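Local atomic coordinates of DNA polymerase III beta subunit (Streptococcus pyogenes, PDB entry 2AVT), a protein that probably forms, as a ring-shaped dimer, the sliding clamp that encircles DNA and holds the replicative polymerase on its template. Residues Leu15-Arg20 / Ile54-Pro59; Gln187-Leu192 / Glu365-Gln370; Ala213-Asp218 / Ile238-Arg243; Pro356-Pro361 / Ile369-Pro374. All coordinates share one frame; numbering follows the deposited sequence.

Interaction 1 of 4, residues Leu15-Arg20 / Ile54-Pro59; sequences LNTTKR and IENTIP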
loop_
_atom_site.group_PDB
_atom_site.type_symbol
_atom_site.label_atom_id
_atom_site.label_comp_id
_atom_site.label_asym_id
_atom_site.label_seq_id
_atom_site.Cartn_x
_atom_site.Cartn_y
_atom_site.Cartn_z
ATOM N N LEU A 15 2.066 9.482 19.297
ATOM C CA LEU A 15 1.385 8.196 19.387
ATOM C C LEU A 15 1.850 7.253 18.287
ATOM O O LEU A 15 2.112 6.080 18.540
ATOM C CB LEU A 15 -0.137 8.384 19.289
ATOM C CG LEU A 15 -0.824 8.932 20.542
ATOM C CD1 LEU A 15 -2.269 9.374 20.233
ATOM C CD2 LEU A 15 -0.799 7.858 21.617
ATOM N N ASN A 16 1.946 7.762 17.064
ATOM C CA ASN A 16 2.372 6.936 15.944
ATOM C C ASN A 16 3.811 6.471 16.086
ATOM O O ASN A 16 4.187 5.446 15.537
ATOM C CB ASN A 16 2.211 7.688 14.628
ATOM C CG ASN A 16 0.760 7.869 14.241
ATOM O OD1 ASN A 16 -0.113 7.140 14.714
ATOM N ND2 ASN A 16 0.493 8.829 13.362
ATOM N N THR A 17 4.620 7.232 16.812
ATOM C CA THR A 17 6.014 6.854 17.022
ATOM C C THR A 17 6.072 5.682 17.994
ATOM O O THR A 17 6.801 4.711 17.786
ATOM C CB THR A 17 6.819 8.004 17.634
ATOM O OG1 THR A 17 6.848 9.105 16.720
ATOM C CG2 THR A 17 8.239 7.558 17.927
ATOM N N THR A 18 5.305 5.801 19.070
ATOM C CA THR A 18 5.246 4.778 20.101
ATOM C C THR A 18 4.645 3.486 19.539
ATOM O O THR A 18 5.073 2.385 19.895
ATOM C CB THR A 18 4.383 5.257 21.285
ATOM O OG1 THR A 18 4.862 6.532 21.740
ATOM C CG2 THR A 18 4.453 4.257 22.429
ATOM N N LYS A 19 3.657 3.640 18.663
ATOM C CA LYS A 19 2.975 2.510 18.040
ATOM C C LYS A 19 3.943 1.631 17.230
ATOM O O LYS A 19 3.612 0.495 16.881
ATOM C CB LYS A 19 1.840 3.029 17.141
ATOM C CG LYS A 19 1.048 1.962 16.411
ATOM C CD LYS A 19 0.301 1.082 17.386
ATOM C CE LYS A 19 -0.392 -0.067 16.668
ATOM N NZ LYS A 19 0.603 -0.937 15.981
ATOM N N ARG A 20 5.130 2.156 16.928
ATOM C CA ARG A 20 6.121 1.391 16.174
ATOM C C ARG A 20 6.551 0.165 16.989
ATOM O O ARG A 20 6.964 -0.842 16.435
ATOM C CB ARG A 20 7.357 2.247 15.874
ATOM C CG ARG A 20 7.083 3.561 15.169
ATOM C CD ARG A 20 6.564 3.346 13.774
ATOM N NE ARG A 20 7.457 2.498 12.994
ATOM C CZ ARG A 20 7.421 2.401 11.671
ATOM N NH1 ARG A 20 6.537 3.109 10.978
ATOM N NH2 ARG A 20 8.259 1.589 11.040
ATOM N N ILE A 54 9.266 1.237 23.565
ATOM C CA ILE A 54 9.466 2.659 23.321
ATOM C C ILE A 54 8.748 3.484 24.377
ATOM O O ILE A 54 7.546 3.311 24.589
ATOM C CB ILE A 54 8.927 3.079 21.942
ATOM C CG1 ILE A 54 9.739 2.403 20.838
ATOM C CG2 ILE A 54 9.012 4.600 21.780
ATOM C CD1 ILE A 54 9.209 2.685 19.459
ATOM N N GLU A 55 9.497 4.348 25.060
ATOM C CA GLU A 55 8.940 5.254 26.063
ATOM C C GLU A 55 9.158 6.643 25.479
ATOM O O GLU A 55 10.288 7.133 25.398
ATOM C CB GLU A 55 9.647 5.114 27.412
ATOM C CG GLU A 55 9.129 3.951 28.249
ATOM C CD GLU A 55 9.797 3.843 29.609
ATOM O OE1 GLU A 55 10.009 4.846 30.290
ATOM O OE2 GLU A 55 10.109 2.615 30.022
ATOM N N ASN A 56 8.066 7.261 25.051
ATOM C CA ASN A 56 8.123 8.568 24.415
ATOM C C ASN A 56 7.360 9.587 25.248
ATOM O O ASN A 56 6.156 9.451 25.499
ATOM C CB ASN A 56 7.557 8.450 22.995
ATOM C CG ASN A 56 7.674 9.743 22.196
ATOM O OD1 ASN A 56 8.448 10.640 22.535
ATOM N ND2 ASN A 56 6.915 9.829 21.113
ATOM N N THR A 57 8.085 10.611 25.679
ATOM C CA THR A 57 7.526 11.644 26.523
ATOM C C THR A 57 7.254 12.959 25.816
ATOM O O THR A 57 8.100 13.469 25.077
ATOM C CB THR A 57 8.468 11.932 27.721
ATOM O OG1 THR A 57 8.573 10.763 28.541
ATOM C CG2 THR A 57 7.932 13.096 28.558
ATOM N N ILE A 58 6.061 13.493 26.046
ATOM C CA ILE A 58 5.665 14.785 25.503
ATOM C C ILE A 58 5.798 15.697 26.720
ATOM O O ILE A 58 5.049 15.567 27.692
ATOM C CB ILE A 58 4.202 14.805 25.045
ATOM C CG1 ILE A 58 3.963 13.757 23.959
ATOM C CG2 ILE A 58 3.856 16.191 24.498
ATOM C CD1 ILE A 58 2.491 13.511 23.718
ATOM N N PRO A 59 6.780 16.609 26.693
ATOM C CA PRO A 59 7.074 17.568 27.763
ATOM C C PRO A 59 6.080 18.718 27.900
ATOM O O PRO A 59 5.564 19.224 26.911
ATOM C CB PRO A 59 8.458 18.075 27.385
ATOM C CG PRO A 59 8.362 18.120 25.884
ATOM C CD PRO A 59 7.724 16.776 25.571
#

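Interaction 2 of 4, residues Gln187-Leu192 / Glu365-Gln370; sequences QRLITL and EESFIQ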
loop_
_atom_site.group_PDB
_atom_site.type_symbol
_atom_site.label_atom_id
_atom_site.label_comp_id
_atom_site.label_asym_id
_atom_site.label_seq_id
_atom_site.Cartn_x
_atom_site.Cartn_y
_atom_site.Cartn_z
ATOM N N GLN A 187 29.861 -5.335 6.407
ATOM C CA GLN A 187 30.640 -4.856 7.552
ATOM C C GLN A 187 31.014 -3.368 7.513
ATOM O O GLN A 187 31.418 -2.832 6.480
ATOM C CB GLN A 187 31.925 -5.669 7.674
ATOM C CG GLN A 187 32.859 -5.198 8.777
ATOM C CD GLN A 187 34.270 -5.729 8.597
ATOM O OE1 GLN A 187 35.015 -5.281 7.716
ATOM N NE2 GLN A 187 34.635 -6.696 9.415
ATOM N N ARG A 188 30.897 -2.721 8.668
ATOM C CA ARG A 188 31.227 -1.310 8.799
ATOM C C ARG A 188 32.197 -1.138 9.965
ATOM O O ARG A 188 31.905 -1.543 11.089
ATOM C CB ARG A 188 29.958 -0.483 9.052
ATOM C CG ARG A 188 30.181 1.030 9.154
ATOM C CD ARG A 188 30.624 1.642 7.818
ATOM N NE ARG A 188 30.964 3.063 7.942
ATOM C CZ ARG A 188 30.079 4.038 8.135
ATOM N NH1 ARG A 188 28.784 3.763 8.222
ATOM N NH2 ARG A 188 30.493 5.292 8.258
ATOM N N LEU A 189 33.354 -0.544 9.690
ATOM C CA LEU A 189 34.353 -0.308 10.727
ATOM C C LEU A 189 34.482 1.188 10.948
ATOM O O LEU A 189 34.490 1.968 10.002
ATOM C CB LEU A 189 35.716 -0.864 10.317
ATOM C CG LEU A 189 35.828 -2.339 9.949
ATOM C CD1 LEU A 189 37.302 -2.663 9.725
ATOM C CD2 LEU A 189 35.254 -3.215 11.053
ATOM N N ILE A 190 34.577 1.579 12.206
ATOM C CA ILE A 190 34.711 2.980 12.552
ATOM C C ILE A 190 35.646 3.062 13.741
ATOM O O ILE A 190 35.683 2.148 14.563
ATOM C CB ILE A 190 33.336 3.586 12.937
ATOM C CG1 ILE A 190 32.450 3.689 11.696
ATOM C CG2 ILE A 190 33.518 4.946 13.573
ATOM C CD1 ILE A 190 31.071 4.259 11.973
ATOM N N THR A 191 36.429 4.135 13.808
ATOM C CA THR A 191 37.331 4.341 14.937
ATOM C C THR A 191 36.734 5.516 15.686
ATOM O O THR A 191 36.557 6.591 15.113
ATOM C CB THR A 191 38.773 4.727 14.506
ATOM O OG1 THR A 191 39.252 3.818 13.508
ATOM C CG2 THR A 191 39.709 4.664 15.709
ATOM N N LEU A 192 36.406 5.319 16.956
ATOM C CA LEU A 192 35.818 6.391 17.751
ATOM C C LEU A 192 36.848 7.488 18.023
ATOM O O LEU A 192 38.045 7.209 18.131
ATOM C CB LEU A 192 35.310 5.848 19.085
ATOM C CG LEU A 192 34.372 4.643 19.052
ATOM C CD1 LEU A 192 33.865 4.360 20.465
ATOM C CD2 LEU A 192 33.215 4.920 18.105
ATOM N N GLU A 365 34.775 6.893 1.323
ATOM C CA GLU A 365 34.596 7.831 2.423
ATOM C C GLU A 365 34.258 7.043 3.679
ATOM O O GLU A 365 34.282 7.569 4.795
ATOM C CB GLU A 365 33.470 8.811 2.121
ATOM C CG GLU A 365 33.744 9.709 0.942
ATOM C CD GLU A 365 32.735 10.825 0.829
ATOM O OE1 GLU A 365 31.531 10.528 0.672
ATOM O OE2 GLU A 365 33.149 12.000 0.902
ATOM N N GLU A 366 33.945 5.770 3.484
ATOM C CA GLU A 366 33.604 4.891 4.587
ATOM C C GLU A 366 34.371 3.585 4.466
ATOM O O GLU A 366 34.757 3.188 3.371
ATOM C CB GLU A 366 32.110 4.566 4.569
ATOM C CG GLU A 366 31.170 5.755 4.720
ATOM C CD GLU A 366 29.709 5.330 4.681
ATOM O OE1 GLU A 366 29.455 4.111 4.578
ATOM O OE2 GLU A 366 28.820 6.204 4.756
ATOM N N SER A 367 34.604 2.936 5.600
ATOM C CA SER A 367 35.260 1.638 5.612
ATOM C C SER A 367 34.073 0.676 5.596
ATOM O O SER A 367 33.739 0.048 6.601
ATOM C CB SER A 367 36.073 1.446 6.890
ATOM O OG SER A 367 36.563 0.118 6.975
ATOM N N PHE A 368 33.421 0.600 4.444
ATOM C CA PHE A 368 32.247 -0.239 4.257
ATOM C C PHE A 368 32.566 -1.346 3.261
ATOM O O PHE A 368 32.765 -1.096 2.079
ATOM C CB PHE A 368 31.092 0.640 3.757
ATOM C CG PHE A 368 29.810 -0.100 3.499
ATOM C CD1 PHE A 368 29.437 -1.180 4.283
ATOM C CD2 PHE A 368 28.946 0.329 2.502
ATOM C CE1 PHE A 368 28.219 -1.818 4.077
ATOM C CE2 PHE A 368 27.730 -0.303 2.289
ATOM C CZ PHE A 368 27.365 -1.379 3.079
ATOM N N ILE A 369 32.617 -2.572 3.760
ATOM C CA ILE A 369 32.915 -3.726 2.931
ATOM C C ILE A 369 31.771 -4.734 2.952
ATOM O O ILE A 369 31.244 -5.058 4.017
ATOM C CB ILE A 369 34.172 -4.448 3.432
ATOM C CG1 ILE A 369 35.397 -3.536 3.287
ATOM C CG2 ILE A 369 34.351 -5.753 2.665
ATOM C CD1 ILE A 369 36.652 -4.080 3.960
ATOM N N GLN A 370 31.385 -5.213 1.774
ATOM C CA GLN A 370 30.334 -6.218 1.659
ATOM C C GLN A 370 30.929 -7.423 0.941
ATOM O O GLN A 370 31.742 -7.273 0.029
ATOM C CB GLN A 370 29.133 -5.676 0.881
ATOM C CG GLN A 370 28.413 -4.526 1.581
ATOM C CD GLN A 370 27.215 -4.043 0.806
ATOM O OE1 GLN A 370 26.136 -4.640 0.869
ATOM N NE2 GLN A 370 27.394 -2.968 0.055
HETATM O O HOH W 1 34.452 -2.615 6.777
HETATM O O HOH W 2 33.726 3.882 8.505
#

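Interaction 3 of 4, residues Ala213-Asp218 / Ile238-Arg243; sequences AVFTDD and ISFYTR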
loop_
_atom_site.group_PDB
_atom_site.type_symbol
_atom_site.label_atom_id
_atom_site.label_comp_id
_atom_site.label_asym_id
_atom_site.label_seq_id
_atom_site.Cartn_x
_atom_site.Cartn_y
_atom_site.Cartn_z
ATOM N N ALA A 213 13.292 4.541 12.273
ATOM C CA ALA A 213 11.956 5.092 12.110
ATOM C C ALA A 213 11.523 5.918 13.313
ATOM O O ALA A 213 10.786 6.890 13.167
ATOM C CB ALA A 213 10.946 3.962 11.860
ATOM N N VAL A 214 11.993 5.546 14.495
ATOM C CA VAL A 214 11.607 6.240 15.719
ATOM C C VAL A 214 12.356 7.541 16.015
ATOM O O VAL A 214 11.750 8.520 16.455
ATOM C CB VAL A 214 11.748 5.307 16.935
ATOM C CG1 VAL A 214 11.331 6.033 18.201
ATOM C CG2 VAL A 214 10.889 4.055 16.724
ATOM N N PHE A 215 13.670 7.549 15.802
ATOM C CA PHE A 215 14.455 8.749 16.050
ATOM C C PHE A 215 14.531 9.604 14.787
ATOM O O PHE A 215 15.197 9.242 13.816
ATOM C CB PHE A 215 15.864 8.390 16.539
ATOM C CG PHE A 215 15.890 7.809 17.931
ATOM C CD1 PHE A 215 15.934 8.637 19.042
ATOM C CD2 PHE A 215 15.833 6.437 18.131
ATOM C CE1 PHE A 215 15.919 8.117 20.324
ATOM C CE2 PHE A 215 15.819 5.910 19.411
ATOM C CZ PHE A 215 15.863 6.752 20.509
ATOM N N THR A 216 13.823 10.732 14.802
ATOM C CA THR A 216 13.806 11.641 13.661
ATOM C C THR A 216 15.129 12.387 13.526
ATOM O O THR A 216 15.871 12.560 14.494
ATOM C CB THR A 216 12.642 12.649 13.767
ATOM O OG1 THR A 216 12.547 13.135 15.113
ATOM C CG2 THR A 216 11.334 11.983 13.376
ATOM N N ASP A 217 15.409 12.832 12.311
ATOM C CA ASP A 217 16.658 13.512 12.004
ATOM C C ASP A 217 16.936 14.805 12.750
ATOM O O ASP A 217 18.087 15.228 12.839
ATOM C CB ASP A 217 16.746 13.713 10.496
ATOM C CG ASP A 217 16.451 12.428 9.744
ATOM O OD1 ASP A 217 16.974 11.377 10.175
ATOM O OD2 ASP A 217 15.701 12.457 8.743
ATOM N N ASP A 218 15.902 15.432 13.299
ATOM C CA ASP A 218 16.114 16.659 14.050
ATOM C C ASP A 218 16.861 16.335 15.349
ATOM O O ASP A 218 17.344 17.231 16.042
ATOM C CB ASP A 218 14.774 17.346 14.348
ATOM C CG ASP A 218 13.821 16.459 15.123
ATOM O OD1 ASP A 218 13.572 15.327 14.666
ATOM O OD2 ASP A 218 13.317 16.893 16.180
ATOM N N ILE A 238 12.979 10.445 24.204
ATOM C CA ILE A 238 12.729 9.076 23.777
ATOM C C ILE A 238 13.696 8.041 24.324
ATOM O O ILE A 238 14.919 8.203 24.243
ATOM C CB ILE A 238 12.777 8.957 22.246
ATOM C CG1 ILE A 238 11.759 9.907 21.611
ATOM C CG2 ILE A 238 12.520 7.511 21.836
ATOM C CD1 ILE A 238 11.883 10.002 20.104
ATOM N N SER A 239 13.143 6.975 24.892
ATOM C CA SER A 239 13.962 5.875 25.385
ATOM C C SER A 239 13.527 4.658 24.579
ATOM O O SER A 239 12.362 4.253 24.599
ATOM C CB SER A 239 13.742 5.648 26.875
ATOM O OG SER A 239 14.306 6.708 27.618
ATOM N N PHE A 240 14.471 4.099 23.842
ATOM C CA PHE A 240 14.220 2.950 22.984
ATOM C C PHE A 240 15.046 1.754 23.488
ATOM O O PHE A 240 16.285 1.785 23.452
ATOM C CB PHE A 240 14.625 3.336 21.557
ATOM C CG PHE A 240 14.307 2.306 20.506
ATOM C CD1 PHE A 240 15.244 1.350 20.146
ATOM C CD2 PHE A 240 13.117 2.357 19.800
ATOM C CE1 PHE A 240 15.003 0.473 19.099
ATOM C CE2 PHE A 240 12.874 1.480 18.750
ATOM C CZ PHE A 240 13.817 0.541 18.401
ATOM N N TYR A 241 14.360 0.716 23.965
ATOM C CA TYR A 241 15.027 -0.492 24.460
ATOM C C TYR A 241 14.891 -1.622 23.457
ATOM O O TYR A 241 13.885 -1.723 22.752
ATOM C CB TYR A 241 14.416 -0.985 25.770
ATOM C CG TYR A 241 14.492 -0.028 26.920
ATOM C CD1 TYR A 241 13.654 1.079 26.989
ATOM C CD2 TYR A 241 15.382 -0.246 27.961
ATOM C CE1 TYR A 241 13.700 1.942 28.067
ATOM C CE2 TYR A 241 15.435 0.618 29.047
ATOM C CZ TYR A 241 14.592 1.707 29.091
ATOM O OH TYR A 241 14.644 2.568 30.164
ATOM N N THR A 242 15.896 -2.489 23.410
ATOM C CA THR A 242 15.864 -3.622 22.506
ATOM C C THR A 242 16.436 -4.862 23.171
ATOM O O THR A 242 17.478 -4.797 23.825
ATOM C CB THR A 242 16.685 -3.383 21.248
ATOM O OG1 THR A 242 16.288 -2.150 20.633
ATOM C CG2 THR A 242 16.463 -4.528 20.280
ATOM N N ARG A 243 15.746 -5.987 22.997
ATOM C CA ARG A 243 16.188 -7.260 23.554
ATOM C C ARG A 243 17.403 -7.719 22.752
ATOM O O ARG A 243 17.457 -7.527 21.540
ATOM C CB ARG A 243 15.050 -8.284 23.453
ATOM C CG ARG A 243 15.448 -9.745 23.578
ATOM C CD ARG A 243 14.190 -10.615 23.575
ATOM N NE ARG A 243 14.461 -12.029 23.319
ATOM C CZ ARG A 243 14.858 -12.517 22.146
ATOM N NH1 ARG A 243 15.067 -13.823 22.005
ATOM N NH2 ARG A 243 15.037 -11.709 21.111
#

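Interaction 4 of 4, residues Pro356-Pro361 / Ile369-Pro374; sequences PFTLTP and IQLITP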
loop_
_atom_site.group_PDB
_atom_site.type_symbol
_atom_site.label_atom_id
_atom_site.label_comp_id
_atom_site.label_asym_id
_atom_site.label_seq_id
_atom_site.Cartn_x
_atom_site.Cartn_y
_atom_site.Cartn_z
ATOM N N PRO A 356 34.286 -15.737 -2.536
ATOM C CA PRO A 356 33.471 -14.549 -2.286
ATOM C C PRO A 356 34.120 -13.301 -2.873
ATOM O O PRO A 356 35.328 -13.102 -2.729
ATOM C CB PRO A 356 33.404 -14.500 -0.766
ATOM C CG PRO A 356 33.432 -15.950 -0.394
ATOM C CD PRO A 356 34.511 -16.495 -1.294
ATOM N N PHE A 357 33.327 -12.479 -3.552
ATOM C CA PHE A 357 33.829 -11.238 -4.127
ATOM C C PHE A 357 33.338 -10.073 -3.273
ATOM O O PHE A 357 32.196 -10.069 -2.814
ATOM C CB PHE A 357 33.377 -11.088 -5.589
ATOM C CG PHE A 357 31.885 -11.087 -5.787
ATOM C CD1 PHE A 357 31.183 -12.278 -5.883
ATOM C CD2 PHE A 357 31.191 -9.895 -5.929
ATOM C CE1 PHE A 357 29.820 -12.280 -6.123
ATOM C CE2 PHE A 357 29.828 -9.891 -6.170
ATOM C CZ PHE A 357 29.142 -11.083 -6.267
ATOM N N THR A 358 34.215 -9.096 -3.050
ATOM C CA THR A 358 33.889 -7.946 -2.212
ATOM C C THR A 358 33.482 -6.695 -2.968
ATOM O O THR A 358 33.874 -6.478 -4.118
ATOM C CB THR A 358 35.075 -7.554 -1.312
ATOM O OG1 THR A 358 36.161 -7.111 -2.134
ATOM C CG2 THR A 358 35.523 -8.736 -0.467
ATOM N N LEU A 359 32.705 -5.859 -2.288
ATOM C CA LEU A 359 32.228 -4.613 -2.858
ATOM C C LEU A 359 32.500 -3.503 -1.839
ATOM O O LEU A 359 32.299 -3.686 -0.641
ATOM C CB LEU A 359 30.718 -4.693 -3.133
ATOM C CG LEU A 359 30.096 -5.960 -3.740
ATOM C CD1 LEU A 359 30.825 -6.329 -5.008
ATOM C CD2 LEU A 359 30.163 -7.110 -2.746
ATOM N N THR A 360 32.976 -2.362 -2.319
ATOM C CA THR A 360 33.247 -1.226 -1.443
ATOM C C THR A 360 32.874 0.029 -2.205
ATOM O O THR A 360 33.001 0.085 -3.429
ATOM C CB THR A 360 34.751 -1.146 -1.016
ATOM O OG1 THR A 360 35.580 -0.980 -2.173
ATOM C CG2 THR A 360 35.168 -2.405 -0.283
ATOM N N PRO A 361 32.394 1.052 -1.490
ATOM C CA PRO A 361 31.998 2.321 -2.110
ATOM C C PRO A 361 33.134 2.903 -2.945
ATOM O O PRO A 361 34.302 2.760 -2.593
ATOM C CB PRO A 361 31.630 3.189 -0.909
ATOM C CG PRO A 361 32.501 2.637 0.194
ATOM C CD PRO A 361 32.376 1.149 -0.021
ATOM N N ILE A 369 32.617 -2.572 3.760
ATOM C CA ILE A 369 32.915 -3.726 2.931
ATOM C C ILE A 369 31.771 -4.734 2.952
ATOM O O ILE A 369 31.244 -5.058 4.017
ATOM C CB ILE A 369 34.172 -4.448 3.432
ATOM C CG1 ILE A 369 35.397 -3.536 3.287
ATOM C CG2 ILE A 369 34.351 -5.753 2.665
ATOM C CD1 ILE A 369 36.652 -4.080 3.960
ATOM N N GLN A 370 31.385 -5.213 1.774
ATOM C CA GLN A 370 30.334 -6.218 1.659
ATOM C C GLN A 370 30.929 -7.423 0.941
ATOM O O GLN A 370 31.742 -7.273 0.029
ATOM C CB GLN A 370 29.133 -5.676 0.881
ATOM C CG GLN A 370 28.413 -4.526 1.581
ATOM C CD GLN A 370 27.215 -4.043 0.806
ATOM O OE1 GLN A 370 26.136 -4.640 0.869
ATOM N NE2 GLN A 370 27.394 -2.968 0.055
ATOM N N LEU A 371 30.511 -8.613 1.364
ATOM C CA LEU A 371 31.012 -9.870 0.814
ATOM C C LEU A 371 29.846 -10.710 0.267
ATOM O O LEU A 371 28.838 -10.886 0.945
ATOM C CB LEU A 371 31.736 -10.628 1.935
ATOM C CG LEU A 371 32.783 -11.720 1.680
ATOM C CD1 LEU A 371 34.021 -11.104 1.056
ATOM C CD2 LEU A 371 33.159 -12.390 3.001
ATOM N N ILE A 372 29.986 -11.219 -0.955
ATOM C CA ILE A 372 28.948 -12.040 -1.576
ATOM C C ILE A 372 29.516 -13.359 -2.088
ATOM O O ILE A 372 30.451 -13.375 -2.892
ATOM C CB ILE A 372 28.301 -11.330 -2.778
ATOM C CG1 ILE A 372 27.507 -10.111 -2.312
ATOM C CG2 ILE A 372 27.396 -12.308 -3.527
ATOM C CD1 ILE A 372 26.919 -9.299 -3.460
ATOM N N THR A 373 28.947 -14.463 -1.622
ATOM C CA THR A 373 29.397 -15.781 -2.044
ATOM C C THR A 373 28.766 -16.141 -3.382
ATOM O O THR A 373 27.556 -16.021 -3.567
ATOM C CB THR A 373 29.025 -16.840 -1.011
ATOM O OG1 THR A 373 29.678 -16.540 0.231
ATOM C CG2 THR A 373 29.440 -18.219 -1.489
ATOM N N PRO A 374 29.589 -16.580 -4.342
ATOM C CA PRO A 374 29.131 -16.962 -5.679
ATOM C C PRO A 374 28.571 -18.383 -5.748
ATOM O O PRO A 374 28.573 -19.119 -4.760
ATOM C CB PRO A 374 30.386 -16.791 -6.523
ATOM C CG PRO A 374 31.455 -17.249 -5.581
ATOM C CD PRO A 374 31.062 -16.614 -4.260
HETATM O O HOH W 3 30.171 -2.170 0.411
#

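Interaction 1 of 4, residues Leu15-Arg20 / Ile54-Pro59
Thr17 and Thr18, near the C-terminal end of helix 8-18, rest against Ile54 and Asn56, the inward-facing residues of strand 52-59, where the helix end packs on the sheet of the N-terminal DNA-clamp domain. For Asn56, chi1 -175° sets CG anti to the backbone N; the carboxamide beyond it crosses the Thr17 side chain at about a right angle, Asn56 ND2 lying 3.9 Å from Thr17 CB. Asn56 CB is 3.5 Å from Thr18 OG1. Both threonines hold the hydroxyl beside the backbone N and anti to the carbonyl carbon, the rotamer that lets a helical threonine bond back to the preceding turn: Thr17 OG1 pairs with His13 O, and Thr18 OG1 with Ala14 O. Asn56 ND2 adds a weak hydrogen bond to Ala14 O. The methyl of Thr18 turns to the strand backbone, CG2 standing 3.9 Å from Ile54 O. Ile54 divides its branches: CG2 lies 4.1 Å from Thr18 CA, while CD1 goes on to Arg20 CB, also at 4.1 Å. Beyond it the arginine chain bends and leaves the strand, NE forming a salt bridge with Glu210. No hydrogen bond joins the segments. The contact rests on van der Waals contact, in part between carbons and polar atoms that bond to other partners; threonine suits it because the helix takes up its hydroxyl, and buried Asn56 finds its acceptor in the helix too.

Interaction 2 of 4, residues Gln187-Leu192 / Glu365-Gln370
Gln187 and Ile369 grip each other through paired backbone hydrogen bonds, Gln187 N to Ile369 O at 2.8 Å and Ile369 N to Gln187 O at 3.0 Å, an antiparallel hydrogen-bonded pair. Farther along, Leu189 N reaches Ser367 O at 3.2 Å. A water bridges the two strands beyond this bond: it accepts from Arg188 NE and Ser367 N and donates to Leu189 O. Arg188 and Phe368 form the non-hydrogen-bonded pair between these bonds. The arginine chain starts with CG anti to the backbone N and then bends at chi2 (67°), which places CD; the guanidinium lies flat on the carboxylate of Glu366. The two planes are 6° apart, with Glu366 OE1 over the guanidinium centre, 3.6 Å from Arg188 CZ. This is a long salt bridge made by charge alone, for no N-H points at the oxygen; Arg188 NH1 is bonded instead to Glu148 of helix 139-149. On the side of the sheet that carries Arg188, the Phe368 ring turns its edge to the backbone, CD1 3.4 Å from Gln187 O. Across the sheet, Leu189 CB packs on Ser367 OG at 3.6 Å. Here the sheet passes from the central to the C-terminal domain, held by main-chain bonds. Because Glu366 and Glu148 bring like charges close, the arginine beside both probably offsets their repulsion, a role its delocalised, flat cation suits.

Interaction 3 of 4, residues Ala213-Asp218 / Ile238-Arg243
At Phe215 the chain leaves helical geometry at the end of helix 205-214 and passes over strand 238-243, with Phe215 CA 7.9 Å from Ile238 CA, a spacing bridged mainly by side chains. The far end of the Phe215 ring rests against Ile238 and Phe240. Its CE2 brings the ring edge to Phe240 CB, 3.6 Å away, and CZ lies 3.7 Å from Ile238 CG2. Phe215 and Ile238 slide past each other in opposite directions, and CE1 also meets Ile238 CB. Val214 splits its methyls between the same two strand residues. With CG1 anti to the backbone N (chi1 -179°), that methyl faces Ile238 CG2 at 4.1 Å, while CG2 approaches Phe240 CE2 at 3.8 Å. Phe240 points toward the helix, its CG anti to the backbone N, and also touches Glu210. A branched valine suits a helix end that must meet two neighbours, and a flat phenylalanine spans the gap to the strand. Phe211 meets the Phe215 ring as well. A helix packed on an antiparallel sheet is a feature of the DNA-clamp fold; here alternate residues Ile238 and Phe240 make the contact, in the central domain, whose strand 238-243 also pairs with N-terminal-domain strand 52-59.

Interaction 4 of 4, residues Pro356-Pro361 / Ile369-Pro374
Phe357 and Ile372 pair near the open end of a beta hairpin, strands 357-361 and 367-372, in the C-terminal domain of the clamp. Two backbone bonds join them, and Leu359 with Gln370 forms the next hydrogen-bonded pair, so that four bonds lace the ladder. From its CB, the Phe357 side chain sets CG in the crowded position between the backbone N and the carbonyl carbon (chi1 59°); the ring beyond it lies across Ile372. CG is 4.0 Å from Ile372 O, and CD1 is 3.3 Å from that oxygen. One bond on, CE1 meets Ile372 CG2 at 3.6 Å; the tip, CZ, touches the same methyl at 3.5 Å, and CE2 reaches Ile372 CD1. Ile372 CB stands over the ring face, offset toward the rim, a CH-pi contact 3.9 Å from the centroid. The rings of Phe329 and Phe350 also meet Phe357, a setting in which a large aromatic fits. Pro356, with no N-H to offer, suits the place just before the strand; its CB packs on Leu371 CG at 3.8 Å. Beta-branched Thr360 and Ile369 favour extended backbone and lie side by side, pointing the same way. Gln370 is buried, and both ends of its amide have partners: OE1 bonds to Ser337 OG, while a water accepts from NE2 at 2.9 Å and donates to Leu359 O at 2.8 Å.

From the N terminus, interaction 1 closes first, bringing strand 52-59 back to helix 8-18 in the N-terminal domain. Interaction 2 then opens at 187-192 and shuts only at 365-370, tying the central domain to the C-terminal one. Within that long loop, interaction 3 closes a short one inside the central domain, yet it touches interaction 1 directly, since strands 52-59 and 238-243 are neighbours in one sheet across the first domain boundary. Interaction 4 is a local hairpin ending on the same strand as interaction 2, with Ile369 and Gln370 in common. Interactions 1 and 2 lie on opposite sides of the chain's centre, their centres about 32 Å apart.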